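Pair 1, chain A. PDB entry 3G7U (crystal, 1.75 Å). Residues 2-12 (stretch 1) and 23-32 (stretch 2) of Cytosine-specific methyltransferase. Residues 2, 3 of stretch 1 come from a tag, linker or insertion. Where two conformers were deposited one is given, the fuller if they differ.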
# COMPACT_ATOMS: atom_id res chain seq x y z
N SER A 2 -5.49 -10.87 20.17
CA SER A 2 -5.09 -11.22 18.78
C SER A 2 -6.30 -11.31 17.84
O SER A 2 -7.09 -12.27 17.92
CB SER A 2 -4.27 -12.52 18.75
OG SER A 2 -3.78 -12.84 17.44
N LEU A 3 -6.47 -10.29 16.99
CA LEU A 3 -7.36 -10.40 15.83
C LEU A 3 -6.51 -10.68 14.59
O LEU A 3 -5.52 -9.98 14.34
CB LEU A 3 -8.19 -9.14 15.66
CG LEU A 3 -9.33 -8.96 16.67
CD1 LEU A 3 -9.87 -7.54 16.62
CD2 LEU A 3 -10.46 -9.93 16.41
N ASN A 4 -6.87 -11.73 13.85
CA ASN A 4 -6.02 -12.29 12.78
C ASN A 4 -6.57 -11.98 11.43
O ASN A 4 -7.75 -12.15 11.17
CB ASN A 4 -5.93 -13.82 12.89
CG ASN A 4 -5.38 -14.29 14.24
OD1 ASN A 4 -4.46 -13.68 14.80
ND2 ASN A 4 -5.97 -15.36 14.77
N VAL A 5 -5.68 -11.56 10.52
CA VAL A 5 -6.08 -11.35 9.15
C VAL A 5 -5.20 -12.15 8.18
O VAL A 5 -4.06 -12.51 8.48
CB VAL A 5 -6.06 -9.82 8.73
CG1 VAL A 5 -6.95 -9.00 9.69
CG2 VAL A 5 -4.68 -9.22 8.70
N ILE A 6 -5.80 -12.44 7.04
CA ILE A 6 -5.11 -12.93 5.85
C ILE A 6 -5.20 -11.82 4.80
O ILE A 6 -6.28 -11.27 4.60
CB ILE A 6 -5.88 -14.11 5.25
CG1 ILE A 6 -5.95 -15.26 6.23
CG2 ILE A 6 -5.24 -14.58 3.95
CD1 ILE A 6 -6.67 -16.45 5.65
N ASP A 7 -4.11 -11.53 4.11
CA ASP A 7 -4.12 -10.52 3.01
C ASP A 7 -3.99 -11.20 1.63
O ASP A 7 -2.94 -11.79 1.31
CB ASP A 7 -2.96 -9.55 3.32
CG ASP A 7 -2.91 -8.28 2.41
OD1 ASP A 7 -3.71 -8.15 1.44
OD2 ASP A 7 -2.03 -7.42 2.71
N LEU A 8 -5.08 -11.21 0.86
CA LEU A 8 -5.13 -11.76 -0.46
C LEU A 8 -4.72 -10.72 -1.50
O LEU A 8 -5.18 -9.60 -1.42
CB LEU A 8 -6.55 -12.25 -0.75
CG LEU A 8 -7.09 -13.30 0.25
CD1 LEU A 8 -8.52 -13.73 -0.20
CD2 LEU A 8 -6.17 -14.54 0.31
N PHE A 9 -3.89 -11.12 -2.46
CA PHE A 9 -3.35 -10.22 -3.48
C PHE A 9 -2.56 -9.15 -2.73
O PHE A 9 -2.76 -7.96 -2.93
CB PHE A 9 -4.49 -9.59 -4.25
CG PHE A 9 -5.48 -10.58 -4.81
CD1 PHE A 9 -5.19 -11.29 -5.97
CD2 PHE A 9 -6.72 -10.74 -4.21
CE1 PHE A 9 -6.13 -12.20 -6.48
CE2 PHE A 9 -7.65 -11.64 -4.71
CZ PHE A 9 -7.36 -12.34 -5.84
N SER A 10 -1.64 -9.58 -1.88
CA SER A 10 -1.05 -8.69 -0.92
C SER A 10 -0.06 -7.69 -1.51
O SER A 10 0.22 -6.62 -0.89
CB SER A 10 -0.29 -9.52 0.13
OG SER A 10 0.84 -10.19 -0.46
N GLY A 11 0.51 -8.02 -2.67
CA GLY A 11 1.69 -7.28 -3.18
C GLY A 11 2.75 -7.24 -2.11
O GLY A 11 2.91 -8.21 -1.32
N VAL A 12 3.46 -6.10 -1.99
CA VAL A 12 4.57 -6.03 -1.01
C VAL A 12 4.15 -5.75 0.41
O VAL A 12 4.94 -5.94 1.33
CB VAL A 12 5.62 -4.92 -1.37
CG1 VAL A 12 6.25 -5.25 -2.69
CG2 VAL A 12 4.96 -3.53 -1.40
N GLY A 23 -3.31 -2.94 14.64
CA GLY A 23 -3.41 -3.91 15.74
C GLY A 23 -3.71 -5.35 15.34
O GLY A 23 -3.67 -6.23 16.20
N PHE A 24 -3.97 -5.61 14.06
CA PHE A 24 -4.19 -6.95 13.57
C PHE A 24 -2.90 -7.73 13.42
O PHE A 24 -1.81 -7.16 13.25
CB PHE A 24 -4.92 -6.91 12.23
CG PHE A 24 -6.29 -6.34 12.29
CD1 PHE A 24 -7.37 -7.10 12.76
CD2 PHE A 24 -6.53 -5.05 11.85
CE1 PHE A 24 -8.67 -6.56 12.79
CE2 PHE A 24 -7.80 -4.52 11.87
CZ PHE A 24 -8.89 -5.27 12.34
N ASP A 25 -3.00 -9.06 13.53
CA ASP A 25 -1.84 -9.92 13.27
C ASP A 25 -2.02 -10.39 11.83
O ASP A 25 -3.03 -11.03 11.54
CB ASP A 25 -1.89 -11.11 14.24
CG ASP A 25 -0.61 -11.91 14.27
OD1 ASP A 25 0.15 -11.89 13.27
OD2 ASP A 25 -0.35 -12.57 15.30
N VAL A 26 -1.08 -10.09 10.94
CA VAL A 26 -1.21 -10.49 9.52
C VAL A 26 -0.60 -11.89 9.49
O VAL A 26 0.63 -12.04 9.57
CB VAL A 26 -0.45 -9.56 8.56
CG1 VAL A 26 -0.45 -10.12 7.09
CG2 VAL A 26 -1.07 -8.14 8.62
N LYS A 27 -1.46 -12.89 9.46
CA LYS A 27 -1.00 -14.28 9.65
C LYS A 27 -0.52 -14.91 8.34
O LYS A 27 0.33 -15.81 8.36
CB LYS A 27 -2.09 -15.16 10.25
CG LYS A 27 -2.46 -14.86 11.68
CD LYS A 27 -1.26 -15.09 12.58
CE LYS A 27 -1.70 -15.44 13.97
NZ LYS A 27 -0.57 -15.43 14.92
N MET A 28 -1.02 -14.42 7.22
CA MET A 28 -0.74 -15.04 5.92
C MET A 28 -0.87 -13.95 4.87
O MET A 28 -1.82 -13.19 4.92
CB MET A 28 -1.75 -16.16 5.59
CG MET A 28 -1.56 -16.91 4.20
SD MET A 28 -2.85 -18.20 3.92
CE MET A 28 -2.04 -19.36 5.00
N ALA A 29 0.06 -13.93 3.91
CA ALA A 29 -0.12 -13.13 2.69
C ALA A 29 -0.16 -14.04 1.48
O ALA A 29 0.65 -15.00 1.39
CB ALA A 29 1.05 -12.13 2.57
N VAL A 30 -1.09 -13.82 0.55
CA VAL A 30 -1.17 -14.59 -0.68
C VAL A 30 -0.90 -13.65 -1.85
O VAL A 30 -1.60 -12.65 -2.03
CB VAL A 30 -2.55 -15.28 -0.88
CG1 VAL A 30 -2.58 -16.08 -2.22
CG2 VAL A 30 -2.87 -16.22 0.31
N GLU A 31 0.13 -13.98 -2.61
CA GLU A 31 0.53 -13.11 -3.76
C GLU A 31 1.21 -13.96 -4.82
O GLU A 31 2.12 -14.68 -4.50
CB GLU A 31 1.49 -12.04 -3.22
CG GLU A 31 2.19 -11.14 -4.27
CD GLU A 31 1.22 -10.49 -5.22
OE1 GLU A 31 0.24 -9.87 -4.77
OE2 GLU A 31 1.42 -10.59 -6.45
N ILE A 32 0.74 -13.87 -6.06
CA ILE A 32 1.32 -14.62 -7.19
C ILE A 32 2.70 -14.13 -7.65
O ILE A 32 3.51 -14.91 -8.12
CB ILE A 32 0.29 -14.75 -8.38
CG1 ILE A 32 0.65 -15.87 -9.37
CG2 ILE A 32 0.16 -13.44 -9.18
CD1 ILE A 32 0.83 -17.28 -8.76

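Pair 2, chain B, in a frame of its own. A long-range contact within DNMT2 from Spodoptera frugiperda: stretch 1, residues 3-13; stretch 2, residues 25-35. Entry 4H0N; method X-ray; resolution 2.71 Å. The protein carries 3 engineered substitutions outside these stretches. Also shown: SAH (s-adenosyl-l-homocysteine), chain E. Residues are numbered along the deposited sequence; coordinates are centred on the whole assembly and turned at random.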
# COMPACT_ATOMS: atom_id res chain seq x y z
N SER B 3 -10.77 -23.48 -1.64
CA SER B 3 -10.07 -24.18 -2.71
C SER B 3 -8.60 -23.77 -2.74
O SER B 3 -7.72 -24.61 -2.92
CB SER B 3 -10.75 -23.93 -4.06
OG SER B 3 -10.42 -24.93 -5.02
N HIS B 4 -8.34 -22.48 -2.55
CA HIS B 4 -6.97 -21.97 -2.55
C HIS B 4 -6.44 -21.72 -1.13
O HIS B 4 -7.15 -21.18 -0.28
CB HIS B 4 -6.89 -20.66 -3.34
CG HIS B 4 -7.19 -20.82 -4.79
ND1 HIS B 4 -6.49 -21.69 -5.61
CD2 HIS B 4 -8.09 -20.20 -5.59
CE1 HIS B 4 -6.96 -21.60 -6.84
NE2 HIS B 4 -7.93 -20.71 -6.86
N LYS B 5 -5.19 -22.12 -0.90
CA LYS B 5 -4.53 -21.88 0.37
C LYS B 5 -3.51 -20.75 0.19
O LYS B 5 -2.56 -20.88 -0.57
CB LYS B 5 -3.81 -23.14 0.85
CG LYS B 5 -4.66 -24.41 0.83
CD LYS B 5 -5.84 -24.29 1.75
CE LYS B 5 -7.14 -24.40 0.97
NZ LYS B 5 -8.33 -24.02 1.79
N ILE B 6 -3.72 -19.63 0.88
CA ILE B 6 -2.85 -18.48 0.67
C ILE B 6 -1.80 -18.31 1.77
O ILE B 6 -2.08 -18.45 2.96
CB ILE B 6 -3.66 -17.16 0.47
CG1 ILE B 6 -4.43 -17.20 -0.84
CG2 ILE B 6 -2.74 -15.97 0.45
CD1 ILE B 6 -5.85 -17.66 -0.71
N LEU B 7 -0.57 -18.04 1.34
CA LEU B 7 0.47 -17.58 2.24
C LEU B 7 0.64 -16.10 1.99
O LEU B 7 0.93 -15.67 0.87
CB LEU B 7 1.78 -18.31 1.96
CG LEU B 7 2.94 -17.87 2.84
CD1 LEU B 7 2.52 -17.89 4.31
CD2 LEU B 7 4.16 -18.75 2.61
N GLU B 8 0.45 -15.31 3.04
CA GLU B 8 0.50 -13.86 2.93
C GLU B 8 1.76 -13.33 3.60
O GLU B 8 1.83 -13.24 4.83
CB GLU B 8 -0.75 -13.27 3.58
CG GLU B 8 -0.89 -11.77 3.45
CD GLU B 8 -2.05 -11.26 4.28
OE1 GLU B 8 -2.42 -10.07 4.12
OE2 GLU B 8 -2.58 -12.05 5.09
N LEU B 9 2.76 -12.98 2.79
CA LEU B 9 4.06 -12.54 3.30
C LEU B 9 4.16 -11.03 3.40
O LEU B 9 3.64 -10.32 2.55
CB LEU B 9 5.17 -13.04 2.40
CG LEU B 9 5.22 -14.54 2.17
CD1 LEU B 9 6.40 -14.87 1.27
CD2 LEU B 9 5.32 -15.26 3.51
N TYR B 10 4.87 -10.56 4.43
CA TYR B 10 4.92 -9.14 4.74
C TYR B 10 3.49 -8.63 4.88
O TYR B 10 3.11 -7.63 4.28
CB TYR B 10 5.68 -8.38 3.66
CG TYR B 10 6.99 -9.03 3.27
CD1 TYR B 10 7.07 -9.87 2.17
CD2 TYR B 10 8.15 -8.79 3.99
CE1 TYR B 10 8.27 -10.46 1.80
CE2 TYR B 10 9.35 -9.37 3.63
CZ TYR B 10 9.40 -10.21 2.53
OH TYR B 10 10.60 -10.81 2.16
N SER B 11 2.72 -9.36 5.68
CA SER B 11 1.27 -9.18 5.77
C SER B 11 0.83 -7.79 6.21
O SER B 11 -0.26 -7.35 5.84
CB SER B 11 0.68 -10.24 6.71
OG SER B 11 1.22 -10.13 8.01
N GLY B 12 1.65 -7.12 7.01
CA GLY B 12 1.33 -5.80 7.52
C GLY B 12 0.02 -5.78 8.30
O GLY B 12 -0.21 -6.63 9.15
N ILE B 13 -0.84 -4.81 8.00
CA ILE B 13 -2.15 -4.75 8.63
C ILE B 13 -3.18 -5.56 7.84
O ILE B 13 -4.37 -5.57 8.16
CB ILE B 13 -2.66 -3.30 8.83
CG1 ILE B 13 -2.99 -2.66 7.49
CG2 ILE B 13 -1.65 -2.47 9.61
CD1 ILE B 13 -3.50 -1.25 7.60
N LEU B 25 -13.05 -14.71 -4.68
CA LEU B 25 -12.37 -15.96 -5.00
C LEU B 25 -12.46 -16.98 -3.86
O LEU B 25 -12.55 -16.61 -2.69
CB LEU B 25 -10.91 -15.70 -5.36
CG LEU B 25 -10.61 -15.49 -6.85
CD1 LEU B 25 -11.67 -14.61 -7.50
CD2 LEU B 25 -9.23 -14.88 -7.01
N ASP B 26 -12.41 -18.26 -4.22
CA ASP B 26 -12.54 -19.33 -3.24
C ASP B 26 -11.19 -19.66 -2.61
O ASP B 26 -10.32 -20.24 -3.26
CB ASP B 26 -13.14 -20.57 -3.89
CG ASP B 26 -13.76 -21.51 -2.88
OD1 ASP B 26 -14.08 -21.05 -1.77
OD2 ASP B 26 -13.94 -22.70 -3.20
N GLY B 27 -11.02 -19.29 -1.34
CA GLY B 27 -9.77 -19.54 -0.65
C GLY B 27 -9.65 -19.01 0.76
O GLY B 27 -10.36 -18.10 1.18
N GLU B 28 -8.73 -19.60 1.51
CA GLU B 28 -8.45 -19.19 2.88
C GLU B 28 -7.03 -18.66 2.96
O GLU B 28 -6.17 -19.04 2.16
CB GLU B 28 -8.62 -20.37 3.83
CG GLU B 28 -9.54 -20.09 5.02
CD GLU B 28 -8.92 -20.47 6.35
OE1 GLU B 28 -7.95 -21.25 6.35
OE2 GLU B 28 -9.40 -19.98 7.39
N ILE B 29 -6.78 -17.78 3.92
CA ILE B 29 -5.41 -17.41 4.28
C ILE B 29 -4.96 -18.37 5.36
O ILE B 29 -5.43 -18.30 6.50
CB ILE B 29 -5.33 -15.97 4.83
CG1 ILE B 29 -6.03 -14.98 3.89
CG2 ILE B 29 -3.88 -15.59 5.10
CD1 ILE B 29 -5.26 -14.63 2.65
N VAL B 30 -4.08 -19.29 5.01
CA VAL B 30 -3.64 -20.30 5.96
C VAL B 30 -2.54 -19.76 6.86
O VAL B 30 -2.29 -20.31 7.93
CB VAL B 30 -3.15 -21.60 5.26
CG1 VAL B 30 -4.20 -22.09 4.28
CG2 VAL B 30 -1.82 -21.39 4.57
N ALA B 31 -1.90 -18.69 6.42
CA ALA B 31 -0.78 -18.12 7.16
C ALA B 31 -0.43 -16.72 6.68
O ALA B 31 -0.42 -16.45 5.47
CB ALA B 31 0.44 -19.03 7.07
N ALA B 32 -0.16 -15.83 7.63
CA ALA B 32 0.32 -14.49 7.35
C ALA B 32 1.57 -14.26 8.18
O ALA B 32 1.59 -14.57 9.38
CB ALA B 32 -0.74 -13.47 7.71
N VAL B 33 2.63 -13.74 7.56
CA VAL B 33 3.93 -13.63 8.22
C VAL B 33 4.44 -12.20 8.25
O VAL B 33 4.62 -11.57 7.20
CB VAL B 33 4.98 -14.52 7.52
CG1 VAL B 33 6.32 -14.36 8.19
CG2 VAL B 33 4.54 -15.98 7.53
N ASP B 34 4.69 -11.69 9.45
CA ASP B 34 5.21 -10.34 9.63
C ASP B 34 5.91 -10.25 10.98
O ASP B 34 5.46 -10.86 11.95
CB ASP B 34 4.07 -9.32 9.55
CG ASP B 34 4.57 -7.89 9.42
OD1 ASP B 34 4.14 -7.20 8.47
OD2 ASP B 34 5.39 -7.46 10.26
N ILE B 35 7.00 -9.50 11.04
CA ILE B 35 7.79 -9.39 12.27
C ILE B 35 7.46 -8.14 13.07
O ILE B 35 8.09 -7.88 14.10
CB ILE B 35 9.30 -9.36 11.98
CG1 ILE B 35 9.65 -8.16 11.10
CG2 ILE B 35 9.75 -10.67 11.34
CD1 ILE B 35 11.12 -8.02 10.80
N SAH E . 1.17 -5.01 2.54
CA SAH E . 1.20 -4.94 4.00
CB SAH E . 2.56 -4.47 4.54
CG SAH E . 3.66 -4.12 3.54
SD SAH E . 4.92 -3.05 4.30
C SAH E . 0.05 -4.09 4.55
O SAH E . 0.20 -3.37 5.54
OXT SAH E . -1.07 -4.12 4.04
C5' SAH E . 6.04 -4.44 4.63
C4' SAH E . 5.89 -5.05 6.02
O4' SAH E . 6.61 -6.27 6.08
C3' SAH E . 6.44 -4.17 7.14
O3' SAH E . 5.38 -3.71 7.95
C2' SAH E . 7.38 -5.06 7.95
O2' SAH E . 7.00 -5.10 9.31
C1' SAH E . 7.23 -6.44 7.34
N9 SAH E . 8.54 -7.11 7.19
C8 SAH E . 9.71 -6.55 6.77
N7 SAH E . 10.67 -7.51 6.76
C5 SAH E . 10.12 -8.68 7.16
C6 SAH E . 10.65 -9.95 7.33
N6 SAH E . 11.93 -10.19 7.08
N1 SAH E . 9.83 -10.97 7.76
C2 SAH E . 8.50 -10.72 8.03
N3 SAH E . 7.98 -9.45 7.86
C4 SAH E . 8.78 -8.44 7.43

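The sharpest difference lies near the N-terminal end of the contact: Phe A24 of pair 1 falls on Gly B27 of pair 2, though only loosely (CA atoms 1.8 Å apart after superposition). In pair 1 the Phe A24 ring fills the space beside stretch 1, its CD1 lying 3.6 Å from Leu A3 CB, a tag residue, and 3.6 Å from Val A5 CG1. In pair 2 the matched position is a glycine, with no side chain, and Ile B6, the counterpart of Val A5, reaches into this region with its longer side chain, its CD1 4.3 Å from Gly B27 C. A CB on Gly B27 would clash with His B4 O and sit tightly against Ile B6 CD1.

The shared frame is a pair of parallel strands that superpose with an RMSD of 0.3 Å over 14 central residues. Both skip one residue of stretch 2: Val A5 pairs with Val A26 but Asp A7 with Ala A29, just as Ile B6 pairs with Ile B29 but Glu B8 with Ala B32. The skipped residues, Lys A27 and Val B30, match, and each points its CA-to-CB bond toward stretch 1. At this step Lys A27 N donates to Val A5 O (2.8 Å), and Val B30 N to Ile B6 O (3.0 Å). Pair 2 adds a weak bond from Ala B31 N to Ile B6 O (3.5 Å); in pair 1, Met A28 N is left without a partner.

The skipped position is filled differently. Lys A27 passes its CE 3.4 Å from Asn A4 OD1, and its NZ forms a salt bridge with Asp A25 OD2 (2.9 Å). Val B30 instead sets CG1 3.6 Å from Lys B5 CB, the counterpart contact made by a short apolar branch.

Farther along, Ile A6 CG2 meets Met A28 CB at 4.2 Å, whereas Leu B7 CD1 approaches the smaller Ala B31 at CB (3.6 Å) and also lies 4.3 Å from Val B33 CG2. On the face shared by Val A5, Val A26 and Ala A29, the apolar contact Val A5 CG2 to Val A26 CG2 (3.8 Å) becomes Ile B6 CG2 to Ile B29 CD1 (3.6 Å).

Just after the strands of stretch 1, the CA atoms of Phe A9 and Ser A10 lie within 0.2 Å of those of Tyr B10 and Ser B11, and the chains then drift apart, to 1.6 Å between the CA atoms of Val A12 and Ile B13. Gly A11 N donates to Glu A31 OE1 (2.8 Å) and Gly B12 N to OD1 of the shorter Asp B34 (2.9 Å); the Glu A31 side chain, bent by chi2 p, brings its carboxylate to the same amide. Both glycines have positive phi. In pair 2, Asp B34 OD2 also accepts a hydrogen bond from SAH O2' (3.0 Å).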